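Local coordinates for macrophage migration inhibitory factor-like protein (Entamoeba histolytica, PDB 6CUQ) that belongs to the macrophage migration inhibitory factor family, small alpha/beta proteins that assemble as trimers, this one from an amoeba, at residues P10-T15 / C47-V52. Sequence-based numbering, arbitrary orientation.
Sequences PHALIT and CATQVV
Strands 11-15 and 48-52 run side by side in the same direction, their axes 10° apart, and five backbone hydrogen bonds zip them together. Across this pair the bonds on the 10-15 side all come from Pro10, Ala12 and Ile14: Ala12 N and Ile14 N give to Ala48 O and Gln50 O, while the three carbonyls accept from Ala48, Gln50 and Val52; His11, Leu13 and Thr15 bond the other way, to strand 66-72. The bonds shorten along the pair: Ala48 N to Pro10 O is 3.2 Å. Val52 N to Ile14 O is 2.6 Å and lies nearly along the C=O axis. Ala48 O is gripped twice, because Thr49 OG1, itself also hydrogen-bonded to Ser32 OG of helix 22-40, reaches Ala48 O at 2.7 Å from above the carbonyl plane.

From CB outward, His11 has CG anti to the backbone N (chi1 -176°), so although CB points to the face shared with Ala48 and Gln50, the ring leans toward the second strand. CG passes 4.0 Å from Ala48 O; CD2 then meets Ala48 CB at 3.7 Å, and NE2 has Gln50 CG near the ring plane, at its edge. Gln50 bends at chi2 and sends its amide to Ser54 and Ser65 of the second subunit, whose Phe67 stacks on the His11 ring. Farther along, Leu13 CD2 crosses obliquely onto Val52 CG2 at 3.6 Å.

Ala12, Ile14 and Thr49 point to the other face, where Ile14 CD1 meets Thr49 CG2. This is the parallel pairing of a right-handed beta-alpha-beta crossover: helix 22-40 links the strands and packs on Ala12 and Thr49, helix 80-95 brings Tyr87 against Ala12 and Ile14, strand 66-72 flanks 11-15, and a strand of the second subunit continues the sheet antiparallel beyond 48-51.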
ATOM      1  N   PRO B  10     -12.159   3.151  -9.768  1.00 85.69           N
ATOM      2  CA  PRO B  10     -11.615   3.600  -8.474  1.00 78.66           C
ATOM      3  C   PRO B  10     -11.313   2.464  -7.500  1.00 68.00           C
ATOM      4  O   PRO B  10     -12.022   1.454  -7.430  1.00 73.80           O
ATOM      5  CB  PRO B  10     -12.717   4.519  -7.928  1.00 78.84           C
ATOM      6  CG  PRO B  10     -13.962   4.079  -8.616  1.00 84.45           C
ATOM      7  CD  PRO B  10     -13.597   3.441  -9.919  1.00 77.12           C
ATOM      8  N   HIS B  11     -10.233   2.651  -6.730  1.00 61.36           N
ATOM      9  CA  HIS B  11      -9.819   1.684  -5.715  1.00 63.69           C
ATOM     10  C   HIS B  11      -9.384   2.403  -4.444  1.00 64.96           C
ATOM     11  O   HIS B  11      -8.721   3.450  -4.500  1.00 59.26           O
ATOM     12  CB  HIS B  11      -8.661   0.792  -6.202  1.00 61.14           C
ATOM     13  CG  HIS B  11      -8.265  -0.280  -5.227  1.00 69.95           C
ATOM     14  ND1 HIS B  11      -7.388  -0.059  -4.186  1.00 71.19           N
ATOM     15  CD2 HIS B  11      -8.639  -1.580  -5.128  1.00 70.44           C
ATOM     16  CE1 HIS B  11      -7.236  -1.174  -3.493  1.00 69.17           C
ATOM     17  NE2 HIS B  11      -7.980  -2.113  -4.047  1.00 69.53           N
ATOM     18  N   ALA B  12      -9.747   1.829  -3.295  1.00 59.13           N
ATOM     19  CA  ALA B  12      -9.337   2.363  -1.997  1.00 60.40           C
ATOM     20  C   ALA B  12      -8.699   1.245  -1.195  1.00 64.89           C
ATOM     21  O   ALA B  12      -9.343   0.224  -0.923  1.00 56.06           O
ATOM     22  CB  ALA B  12     -10.510   2.970  -1.218  1.00 48.84           C
ATOM     23  N   LEU B  13      -7.424   1.426  -0.856  1.00 65.57           N
ATOM     24  CA  LEU B  13      -6.709   0.556   0.064  1.00 58.52           C
ATOM     25  C   LEU B  13      -6.687   1.269   1.413  1.00 61.13           C
ATOM     26  O   LEU B  13      -6.013   2.294   1.570  1.00 65.11           O
ATOM     27  CB  LEU B  13      -5.292   0.251  -0.428  1.00 60.37           C
ATOM     28  CG  LEU B  13      -4.664  -1.092  -0.035  1.00 58.03           C
ATOM     29  CD1 LEU B  13      -3.303  -1.274  -0.684  1.00 59.63           C
ATOM     30  CD2 LEU B  13      -4.562  -1.236   1.476  1.00 48.58           C
ATOM     31  N   ILE B  14      -7.438   0.735   2.369  1.00 62.01           N
ATOM     32  CA  ILE B  14      -7.597   1.325   3.690  1.00 58.44           C
ATOM     33  C   ILE B  14      -6.745   0.512   4.653  1.00 57.69           C
ATOM     34  O   ILE B  14      -6.986  -0.687   4.866  1.00 56.19           O
ATOM     35  CB  ILE B  14      -9.065   1.341   4.130  1.00 55.78           C
ATOM     36  CG1 ILE B  14      -9.906   2.091   3.091  1.00 55.02           C
ATOM     37  CG2 ILE B  14      -9.193   1.996   5.510  1.00 54.45           C
ATOM     38  CD1 ILE B  14     -11.402   2.022   3.329  1.00 51.53           C
ATOM     39  N   THR B  15      -5.727   1.154   5.200  1.00 50.49           N
ATOM     40  CA  THR B  15      -4.865   0.572   6.215  1.00 53.71           C
ATOM     41  C   THR B  15      -5.236   1.261   7.520  1.00 55.69           C
ATOM     42  O   THR B  15      -5.021   2.468   7.668  1.00 49.41           O
ATOM     43  CB  THR B  15      -3.396   0.781   5.847  1.00 59.91           C
ATOM     44  OG1 THR B  15      -3.155   0.279   4.523  1.00 66.35           O
ATOM     45  CG2 THR B  15      -2.453   0.132   6.869  1.00 50.96           C
ATOM     46  N   CYS B  47     -15.876  -0.383  -8.704  1.00 58.02           N
ATOM     47  CA  CYS B  47     -15.249   0.128  -7.489  1.00 54.67           C
ATOM     48  C   CYS B  47     -14.827  -1.025  -6.589  1.00 62.02           C
ATOM     49  O   CYS B  47     -15.567  -1.998  -6.418  1.00 73.69           O
ATOM     50  CB  CYS B  47     -16.207   1.051  -6.739  1.00 49.54           C
ATOM     51  SG  CYS B  47     -16.762   2.476  -7.706  1.00 64.42           S
ATOM     52  N   ALA B  48     -13.634  -0.907  -6.010  1.00 62.67           N
ATOM     53  CA  ALA B  48     -13.050  -1.984  -5.227  1.00 60.95           C
ATOM     54  C   ALA B  48     -12.384  -1.397  -3.992  1.00 68.33           C
ATOM     55  O   ALA B  48     -12.030  -0.215  -3.962  1.00 67.91           O
ATOM     56  CB  ALA B  48     -12.039  -2.798  -6.044  1.00 48.63           C
ATOM     57  N   THR B  49     -12.247  -2.233  -2.961  1.00 64.26           N
ATOM     58  CA  THR B  49     -11.667  -1.801  -1.698  1.00 57.77           C
ATOM     59  C   THR B  49     -11.086  -2.994  -0.945  1.00 61.19           C
ATOM     60  O   THR B  49     -11.695  -4.069  -0.883  1.00 59.36           O
ATOM     61  CB  THR B  49     -12.703  -1.053  -0.845  1.00 56.74           C
ATOM     62  OG1 THR B  49     -13.001   0.198  -1.473  1.00 66.65           O
ATOM     63  CG2 THR B  49     -12.193  -0.780   0.566  1.00 50.67           C
ATOM     64  N   GLN B  50      -9.897  -2.782  -0.383  1.00 55.73           N
ATOM     65  CA  GLN B  50      -9.238  -3.710   0.522  1.00 56.94           C
ATOM     66  C   GLN B  50      -8.988  -2.998   1.846  1.00 60.12           C
ATOM     67  O   GLN B  50      -8.477  -1.870   1.862  1.00 53.42           O
ATOM     68  CB  GLN B  50      -7.912  -4.210  -0.063  1.00 53.37           C
ATOM     69  CG  GLN B  50      -8.043  -4.874  -1.420  1.00 46.56           C
ATOM     70  CD  GLN B  50      -8.934  -6.117  -1.379  1.00 55.47           C
ATOM     71  OE1 GLN B  50      -9.032  -6.783  -0.350  1.00 53.61           O
ATOM     72  NE2 GLN B  50      -9.574  -6.442  -2.508  1.00 46.60           N
ATOM     73  N   VAL B  51      -9.364  -3.646   2.944  1.00 54.20           N
ATOM     74  CA  VAL B  51      -9.192  -3.120   4.294  1.00 54.83           C
ATOM     75  C   VAL B  51      -8.089  -3.912   4.984  1.00 56.25           C
ATOM     76  O   VAL B  51      -8.195  -5.135   5.123  1.00 48.75           O
ATOM     77  CB  VAL B  51     -10.499  -3.185   5.094  1.00 52.41           C
ATOM     78  CG1 VAL B  51     -10.306  -2.530   6.446  1.00 55.76           C
ATOM     79  CG2 VAL B  51     -11.616  -2.509   4.312  1.00 47.74           C
ATOM     80  N   VAL B  52      -7.036  -3.219   5.428  1.00 47.42           N
ATOM     81  CA  VAL B  52      -5.860  -3.870   5.990  1.00 45.34           C
ATOM     82  C   VAL B  52      -5.700  -3.433   7.445  1.00 49.61           C
ATOM     83  O   VAL B  52      -5.660  -2.232   7.738  1.00 62.54           O
ATOM     84  CB  VAL B  52      -4.606  -3.536   5.158  1.00 55.16           C
ATOM     85  CG1 VAL B  52      -3.314  -4.057   5.835  1.00 47.87           C
ATOM     86  CG2 VAL B  52      -4.778  -4.064   3.716  1.00 50.13           C
TER